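Local coordinates for protein iota-carrageenase (Alteromonas sp., PDB 1H80) that hydrolyses the beta-1,4 linkages within iota-carrageenan, a sulfated galactan of red algal cell walls, inverting the anomeric configuration, at residues 64-76 against 96-108. Sequence-based numbering, arbitrary orientation.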
ATOM      1  N   THR A  64     -14.147  13.818  18.077  1.00 14.91           N
ATOM      2  CA  THR A  64     -12.744  13.662  17.740  1.00 15.72           C
ATOM      3  C   THR A  64     -12.104  12.789  18.802  1.00 15.43           C
ATOM      4  O   THR A  64     -12.177  13.083  19.996  1.00 15.49           O
ATOM      5  CB  THR A  64     -12.034  15.025  17.684  1.00 16.66           C
ATOM      6  OG1 THR A  64     -12.603  15.807  16.627  1.00 18.29           O
ATOM      7  CG2 THR A  64     -10.545  14.838  17.427  1.00 17.81           C
ATOM      8  N   TYR A  65     -11.474  11.710  18.361  1.00 14.55           N
ATOM      9  CA  TYR A  65     -10.850  10.770  19.274  1.00 14.54           C
ATOM     10  C   TYR A  65      -9.379  10.589  19.007  1.00 14.38           C
ATOM     11  O   TYR A  65      -8.919  10.695  17.870  1.00 14.77           O
ATOM     12  CB  TYR A  65     -11.531   9.411  19.152  1.00 14.69           C
ATOM     13  CG  TYR A  65     -13.011   9.489  19.364  1.00 14.33           C
ATOM     14  CD1 TYR A  65     -13.549   9.437  20.648  1.00 15.10           C
ATOM     15  CD2 TYR A  65     -13.877   9.667  18.287  1.00 15.34           C
ATOM     16  CE1 TYR A  65     -14.914   9.563  20.854  1.00 15.61           C
ATOM     17  CE2 TYR A  65     -15.242   9.795  18.483  1.00 15.70           C
ATOM     18  CZ  TYR A  65     -15.753   9.743  19.768  1.00 15.94           C
ATOM     19  OH  TYR A  65     -17.101   9.882  19.974  1.00 16.92           O
ATOM     20  N   HIS A  66      -8.648  10.304  20.075  1.00 14.54           N
ATOM     21  CA  HIS A  66      -7.222  10.060  19.982  1.00 14.10           C
ATOM     22  C   HIS A  66      -6.974   8.612  20.384  1.00 14.07           C
ATOM     23  O   HIS A  66      -7.266   8.209  21.513  1.00 14.16           O
ATOM     24  CB  HIS A  66      -6.457  11.015  20.898  1.00 15.44           C
ATOM     25  CG  HIS A  66      -6.459  12.431  20.417  1.00 17.59           C
ATOM     26  ND1 HIS A  66      -7.559  13.255  20.522  1.00 18.80           N
ATOM     27  CD2 HIS A  66      -5.509  13.155  19.780  1.00 19.01           C
ATOM     28  CE1 HIS A  66      -7.286  14.424  19.970  1.00 18.40           C
ATOM     29  NE2 HIS A  66      -6.048  14.389  19.512  1.00 19.32           N
ATOM     30  N   PHE A  67      -6.460   7.828  19.440  1.00 13.37           N
ATOM     31  CA  PHE A  67      -6.172   6.421  19.683  1.00 13.78           C
ATOM     32  C   PHE A  67      -4.754   6.091  19.249  1.00 14.18           C
ATOM     33  O   PHE A  67      -4.183   6.768  18.396  1.00 15.35           O
ATOM     34  CB  PHE A  67      -7.083   5.502  18.854  1.00 13.65           C
ATOM     35  CG  PHE A  67      -8.550   5.709  19.070  1.00 13.80           C
ATOM     36  CD1 PHE A  67      -9.100   5.680  20.346  1.00 14.11           C
ATOM     37  CD2 PHE A  67      -9.400   5.865  17.976  1.00 13.77           C
ATOM     38  CE1 PHE A  67     -10.476   5.801  20.528  1.00 14.50           C
ATOM     39  CE2 PHE A  67     -10.776   5.985  18.149  1.00 13.96           C
ATOM     40  CZ  PHE A  67     -11.314   5.952  19.425  1.00 14.44           C
ATOM     41  N   LEU A  68      -4.210   5.028  19.829  1.00 14.74           N
ATOM     42  CA  LEU A  68      -2.894   4.537  19.451  1.00 14.55           C
ATOM     43  C   LEU A  68      -2.661   3.163  20.058  1.00 14.77           C
ATOM     44  O   LEU A  68      -2.991   2.921  21.222  1.00 14.94           O
ATOM     45  CB  LEU A  68      -1.779   5.491  19.897  1.00 15.89           C
ATOM     46  CG  LEU A  68      -0.497   5.309  19.074  1.00 17.15           C
ATOM     47  CD1 LEU A  68      -0.724   5.838  17.660  1.00 17.28           C
ATOM     48  CD2 LEU A  68       0.661   6.054  19.726  1.00 18.00           C
ATOM     49  N   GLY A  69      -2.123   2.257  19.250  1.00 14.44           N
ATOM     50  CA  GLY A  69      -1.816   0.916  19.715  1.00 15.22           C
ATOM     51  C   GLY A  69      -2.994   0.087  20.182  1.00 15.19           C
ATOM     52  O   GLY A  69      -2.868  -0.708  21.113  1.00 16.60           O
ATOM     53  N   ILE A  70      -4.139   0.268  19.538  1.00 14.64           N
ATOM     54  CA  ILE A  70      -5.336  -0.479  19.905  1.00 14.84           C
ATOM     55  C   ILE A  70      -5.214  -1.916  19.415  1.00 15.33           C
ATOM     56  O   ILE A  70      -4.816  -2.161  18.276  1.00 16.33           O
ATOM     57  CB  ILE A  70      -6.591   0.154  19.275  1.00 14.33           C
ATOM     58  CG1 ILE A  70      -6.679   1.634  19.660  1.00 14.69           C
ATOM     59  CG2 ILE A  70      -7.835  -0.602  19.719  1.00 15.25           C
ATOM     60  CD1 ILE A  70      -6.793   1.879  21.147  1.00 15.80           C
ATOM     61  N   GLN A  71      -5.554  -2.865  20.280  1.00 15.01           N
ATOM     62  CA  GLN A  71      -5.484  -4.277  19.927  1.00 15.16           C
ATOM     63  C   GLN A  71      -6.882  -4.788  19.624  1.00 14.81           C
ATOM     64  O   GLN A  71      -7.704  -4.937  20.521  1.00 14.68           O
ATOM     65  CB  GLN A  71      -4.884  -5.087  21.079  1.00 17.34           C
ATOM     66  CG  GLN A  71      -3.514  -4.603  21.527  1.00 20.37           C
ATOM     67  CD  GLN A  71      -2.474  -4.694  20.433  1.00 22.60           C
ATOM     68  OE1 GLN A  71      -2.147  -5.784  19.961  1.00 24.82           O
ATOM     69  NE2 GLN A  71      -1.945  -3.548  20.019  1.00 22.80           N
ATOM     70  N   MET A  72      -7.154  -5.057  18.354  1.00 14.12           N
ATOM     71  CA  MET A  72      -8.467  -5.557  17.978  1.00 14.29           C
ATOM     72  C   MET A  72      -8.615  -7.003  18.422  1.00 14.37           C
ATOM     73  O   MET A  72      -7.626  -7.708  18.629  1.00 15.16           O
ATOM     74  CB  MET A  72      -8.654  -5.429  16.468  1.00 14.51           C
ATOM     75  CG  MET A  72      -8.653  -3.978  15.995  1.00 15.98           C
ATOM     76  SD  MET A  72      -9.955  -2.999  16.793  1.00 18.73           S
ATOM     77  CE  MET A  72      -9.449  -1.323  16.400  1.00 19.85           C
ATOM     78  N   LYS A  73      -9.858  -7.441  18.582  1.00 14.55           N
ATOM     79  CA  LYS A  73     -10.135  -8.799  19.016  1.00 15.02           C
ATOM     80  C   LYS A  73     -11.279  -9.419  18.232  1.00 13.75           C
ATOM     81  O   LYS A  73     -12.043  -8.719  17.566  1.00 13.98           O
ATOM     82  CB  LYS A  73     -10.457  -8.817  20.511  1.00 16.49           C
ATOM     83  CG  LYS A  73      -9.243  -8.558  21.392  1.00 19.78           C
ATOM     84  CD  LYS A  73      -9.577  -8.716  22.866  1.00 22.27           C
ATOM     85  CE  LYS A  73      -8.316  -8.768  23.712  1.00 24.82           C
ATOM     86  NZ  LYS A  73      -7.431  -7.607  23.452  1.00 26.79           N
ATOM     87  N   SER A  74     -11.389 -10.738  18.331  1.00 13.85           N
ATOM     88  CA  SER A  74     -12.411 -11.491  17.623  1.00 13.15           C
ATOM     89  C   SER A  74     -13.846 -11.093  17.914  1.00 12.80           C
ATOM     90  O   SER A  74     -14.199 -10.725  19.036  1.00 13.18           O
ATOM     91  CB  SER A  74     -12.262 -12.983  17.919  1.00 13.26           C
ATOM     92  OG  SER A  74     -11.004 -13.460  17.496  1.00 12.98           O
ATOM     93  N   ASN A  75     -14.663 -11.191  16.872  1.00 12.71           N
ATOM     94  CA  ASN A  75     -16.082 -10.906  16.931  1.00 12.20           C
ATOM     95  C   ASN A  75     -16.448  -9.496  17.354  1.00 12.14           C
ATOM     96  O   ASN A  75     -17.495  -9.268  17.954  1.00 13.06           O
ATOM     97  CB  ASN A  75     -16.758 -11.938  17.833  1.00 12.91           C
ATOM     98  CG  ASN A  75     -16.545 -13.352  17.331  1.00 12.99           C
ATOM     99  OD1 ASN A  75     -16.868 -13.668  16.182  1.00 13.34           O
ATOM    100  ND2 ASN A  75     -15.996 -14.208  18.182  1.00 15.26           N
ATOM    101  N   VAL A  76     -15.573  -8.553  17.027  1.00 11.02           N
ATOM    102  CA  VAL A  76     -15.807  -7.153  17.330  1.00 11.55           C
ATOM    103  C   VAL A  76     -16.052  -6.459  16.002  1.00 11.31           C
ATOM    104  O   VAL A  76     -15.268  -6.590  15.063  1.00 12.06           O
ATOM    105  CB  VAL A  76     -14.597  -6.511  18.032  1.00 11.78           C
ATOM    106  CG1 VAL A  76     -14.836  -5.027  18.222  1.00 13.29           C
ATOM    107  CG2 VAL A  76     -14.378  -7.180  19.382  1.00 12.65           C
ATOM    108  N   ASN A  96       7.796   2.625  15.905  1.00 24.65           N
ATOM    109  CA  ASN A  96       6.813   2.628  14.831  1.00 23.15           C
ATOM    110  C   ASN A  96       5.453   2.427  15.474  1.00 22.12           C
ATOM    111  O   ASN A  96       5.248   1.483  16.241  1.00 22.70           O
ATOM    112  CB  ASN A  96       7.104   1.512  13.830  1.00 23.38           C
ATOM    113  CG  ASN A  96       8.478   1.641  13.212  1.00 23.22           C
ATOM    114  OD1 ASN A  96       8.947   2.748  12.953  1.00 23.98           O
ATOM    115  ND2 ASN A  96       9.125   0.510  12.959  1.00 24.26           N
ATOM    116  N   HIS A  97       4.526   3.320  15.164  1.00 20.04           N
ATOM    117  CA  HIS A  97       3.203   3.255  15.755  1.00 19.36           C
ATOM    118  C   HIS A  97       2.080   3.006  14.772  1.00 18.42           C
ATOM    119  O   HIS A  97       2.188   3.310  13.586  1.00 17.59           O
ATOM    120  CB  HIS A  97       2.925   4.557  16.499  1.00 19.99           C
ATOM    121  CG  HIS A  97       3.926   4.864  17.567  1.00 21.17           C
ATOM    122  ND1 HIS A  97       4.385   6.140  17.810  1.00 22.41           N
ATOM    123  CD2 HIS A  97       4.548   4.064  18.466  1.00 22.18           C
ATOM    124  CE1 HIS A  97       5.246   6.115  18.811  1.00 22.72           C
ATOM    125  NE2 HIS A  97       5.362   4.866  19.227  1.00 22.19           N
ATOM    126  N   ARG A  98       0.995   2.438  15.283  1.00 18.39           N
ATOM    127  CA  ARG A  98      -0.185   2.161  14.480  1.00 18.58           C
ATOM    128  C   ARG A  98      -1.384   2.525  15.336  1.00 17.81           C
ATOM    129  O   ARG A  98      -1.342   2.386  16.558  1.00 17.18           O
ATOM    130  CB  ARG A  98      -0.269   0.677  14.105  1.00 20.44           C
ATOM    131  CG  ARG A  98       0.991   0.102  13.482  0.50 23.51           C
ATOM    132  CD  ARG A  98       1.853  -0.565  14.538  0.50 25.67           C
ATOM    133  NE  ARG A  98       3.102  -1.078  13.986  0.50 29.12           N
ATOM    134  CZ  ARG A  98       3.956  -1.841  14.658  0.50 30.05           C
ATOM    135  NH1 ARG A  98       3.695  -2.186  15.911  0.50 31.41           N
ATOM    136  NH2 ARG A  98       5.074  -2.256  14.078  0.50 31.62           N
ATOM    137  N   LEU A  99      -2.449   3.003  14.707  1.00 16.53           N
ATOM    138  CA  LEU A  99      -3.643   3.353  15.452  1.00 16.07           C
ATOM    139  C   LEU A  99      -4.275   2.041  15.895  1.00 15.23           C
ATOM    140  O   LEU A  99      -4.632   1.867  17.062  1.00 13.58           O
ATOM    141  CB  LEU A  99      -4.636   4.118  14.575  1.00 17.45           C
ATOM    142  CG  LEU A  99      -4.332   5.564  14.187  1.00 19.75           C
ATOM    143  CD1 LEU A  99      -5.430   6.062  13.263  1.00 20.52           C
ATOM    144  CD2 LEU A  99      -4.252   6.435  15.423  1.00 22.35           C
ATOM    145  N   PHE A 100      -4.370   1.104  14.954  1.00 14.41           N
ATOM    146  CA  PHE A 100      -4.998  -0.184  15.211  1.00 14.14           C
ATOM    147  C   PHE A 100      -4.165  -1.375  14.767  1.00 13.99           C
ATOM    148  O   PHE A 100      -3.607  -1.381  13.671  1.00 14.89           O
ATOM    149  CB  PHE A 100      -6.337  -0.250  14.473  1.00 13.25           C
ATOM    150  CG  PHE A 100      -7.155   1.002  14.589  1.00 13.26           C
ATOM    151  CD1 PHE A 100      -7.642   1.416  15.820  1.00 14.07           C
ATOM    152  CD2 PHE A 100      -7.430   1.773  13.462  1.00 13.84           C
ATOM    153  CE1 PHE A 100      -8.393   2.584  15.934  1.00 14.77           C
ATOM    154  CE2 PHE A 100      -8.180   2.942  13.563  1.00 14.76           C
ATOM    155  CZ  PHE A 100      -8.661   3.348  14.803  1.00 15.05           C
ATOM    156  N   GLU A 101      -4.094  -2.389  15.619  1.00 14.05           N
ATOM    157  CA  GLU A 101      -3.368  -3.603  15.282  1.00 14.69           C
ATOM    158  C   GLU A 101      -4.393  -4.727  15.307  1.00 14.12           C
ATOM    159  O   GLU A 101      -5.198  -4.821  16.232  1.00 13.62           O
ATOM    160  CB  GLU A 101      -2.243  -3.854  16.284  1.00 17.23           C
ATOM    161  CG  GLU A 101      -1.212  -2.733  16.286  1.00 20.27           C
ATOM    162  CD  GLU A 101       0.045  -3.077  17.059  1.00 22.70           C
ATOM    163  OE1 GLU A 101      -0.064  -3.470  18.238  0.50 22.56           O
ATOM    164  OE2 GLU A 101       1.146  -2.946  16.482  0.50 23.61           O
ATOM    165  N   VAL A 102      -4.377  -5.563  14.276  1.00 12.45           N
ATOM    166  CA  VAL A 102      -5.337  -6.652  14.178  1.00 13.45           C
ATOM    167  C   VAL A 102      -4.643  -7.981  13.937  1.00 13.14           C
ATOM    168  O   VAL A 102      -4.249  -8.291  12.813  1.00 12.70           O
ATOM    169  CB  VAL A 102      -6.332  -6.401  13.024  1.00 13.44           C
ATOM    170  CG1 VAL A 102      -7.516  -7.351  13.135  1.00 14.52           C
ATOM    171  CG2 VAL A 102      -6.788  -4.950  13.041  1.00 14.14           C
ATOM    172  N   GLY A 103      -4.483  -8.759  15.002  1.00 13.13           N
ATOM    173  CA  GLY A 103      -3.849 -10.054  14.876  1.00 13.67           C
ATOM    174  C   GLY A 103      -2.339  -9.998  14.954  1.00 14.59           C
ATOM    175  O   GLY A 103      -1.664 -10.963  14.610  1.00 14.83           O
ATOM    176  N   VAL A 104      -1.805  -8.871  15.408  1.00 15.52           N
ATOM    177  CA  VAL A 104      -0.359  -8.733  15.513  1.00 18.37           C
ATOM    178  C   VAL A 104       0.158  -9.486  16.729  1.00 20.06           C
ATOM    179  O   VAL A 104       1.127 -10.242  16.632  1.00 21.40           O
ATOM    180  CB  VAL A 104       0.054  -7.253  15.621  1.00 18.24           C
ATOM    181  CG1 VAL A 104       1.559  -7.150  15.851  1.00 19.91           C
ATOM    182  CG2 VAL A 104      -0.336  -6.516  14.348  1.00 18.96           C
ATOM    183  N   ASN A 105      -0.504  -9.287  17.867  1.00 21.12           N
ATOM    184  CA  ASN A 105      -0.108  -9.933  19.116  1.00 22.76           C
ATOM    185  C   ASN A 105      -1.106 -10.967  19.611  1.00 23.06           C
ATOM    186  O   ASN A 105      -1.005 -11.446  20.741  1.00 23.91           O
ATOM    187  CB  ASN A 105       0.104  -8.878  20.198  1.00 24.53           C
ATOM    188  CG  ASN A 105       1.153  -7.863  19.812  1.00 26.42           C
ATOM    189  OD1 ASN A 105       2.315  -8.210  19.590  1.00 28.56           O
ATOM    190  ND2 ASN A 105       0.753  -6.601  19.722  1.00 27.32           N
ATOM    191  N   ASN A 106      -2.077 -11.304  18.772  1.00 22.20           N
ATOM    192  CA  ASN A 106      -3.074 -12.295  19.141  1.00 21.62           C
ATOM    193  C   ASN A 106      -3.721 -12.859  17.885  1.00 20.45           C
ATOM    194  O   ASN A 106      -3.285 -12.574  16.770  1.00 20.95           O
ATOM    195  CB  ASN A 106      -4.133 -11.671  20.050  1.00 23.16           C
ATOM    196  CG  ASN A 106      -4.911 -10.569  19.364  1.00 24.24           C
ATOM    197  OD1 ASN A 106      -4.556 -10.143  18.266  1.00 26.25           O
ATOM    198  ND2 ASN A 106      -5.971 -10.096  20.010  1.00 26.66           N
ATOM    199  N   ILE A 107      -4.752 -13.670  18.073  1.00 18.76           N
ATOM    200  CA  ILE A 107      -5.453 -14.282  16.958  1.00 17.31           C
ATOM    201  C   ILE A 107      -6.823 -13.637  16.863  1.00 16.01           C
ATOM    202  O   ILE A 107      -7.577 -13.633  17.834  1.00 16.43           O
ATOM    203  CB  ILE A 107      -5.605 -15.797  17.184  1.00 19.03           C
ATOM    204  CG1 ILE A 107      -4.220 -16.417  17.392  1.00 20.86           C
ATOM    205  CG2 ILE A 107      -6.322 -16.432  16.007  1.00 19.58           C
ATOM    206  CD1 ILE A 107      -4.247 -17.883  17.780  1.00 21.99           C
ATOM    207  N   VAL A 108      -7.141 -13.085  15.697  1.00 13.34           N
ATOM    208  CA  VAL A 108      -8.426 -12.427  15.509  1.00 12.92           C
ATOM    209  C   VAL A 108      -9.231 -13.080  14.398  1.00 12.00           C
ATOM    210  O   VAL A 108      -8.715 -13.346  13.315  1.00 12.46           O
ATOM    211  CB  VAL A 108      -8.239 -10.939  15.162  1.00 12.20           C
ATOM    212  CG1 VAL A 108      -9.595 -10.278  14.935  1.00 12.37           C
ATOM    213  CG2 VAL A 108      -7.485 -10.237  16.282  1.00 12.99           C
TER
HETATM  214  O   HOH W   1      -2.605  -7.207  17.835  1.00 18.93           O
HETATM  215  O   HOH W   2      -5.230  -7.928  17.603  1.00 18.65           O
HETATM  216  O   HOH W   3      -9.009 -11.953  19.542  1.00 16.53           O
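Q71 reaches across to E101 beside it, and its NE2 gives a nearly straight bond to E101 OE1 (2.6 Å), taken on the lone pair facing away from OE2. The amide and carboxylate planes stand 79° apart. The other NE2 hydrogen goes to G69 O, so both NE2 hydrogens are used and the amide is fixed against flipping; its OE1 accepts N105 ND2 (3.0 Å) and a water that also accepts the backbone N-H of N105. A leucine in place of Q71 would probably leave E101 OE1 and N105 ND2 without these partners and the loop around N105 less firmly tied. The strands themselves pair in parallel: I70 N to L99 O, E101 N to I70 O (2.8 Å) and M72 N to E101 O. On the face carrying I70 and F100, I70 CB meets the edge of the F100 ring; M72, bent at chi2 (-58°), brings CE to 3.3 Å from F100 CD1. Farther on, N106 ND2 binds M72 O in the carbonyl plane (3.2 Å). These are successive coils of the right-handed parallel beta-helix: I70 and M72 pack on I46 of helix 39-50, F100 meets F113 and F135, and V102 rests on strand 132-141.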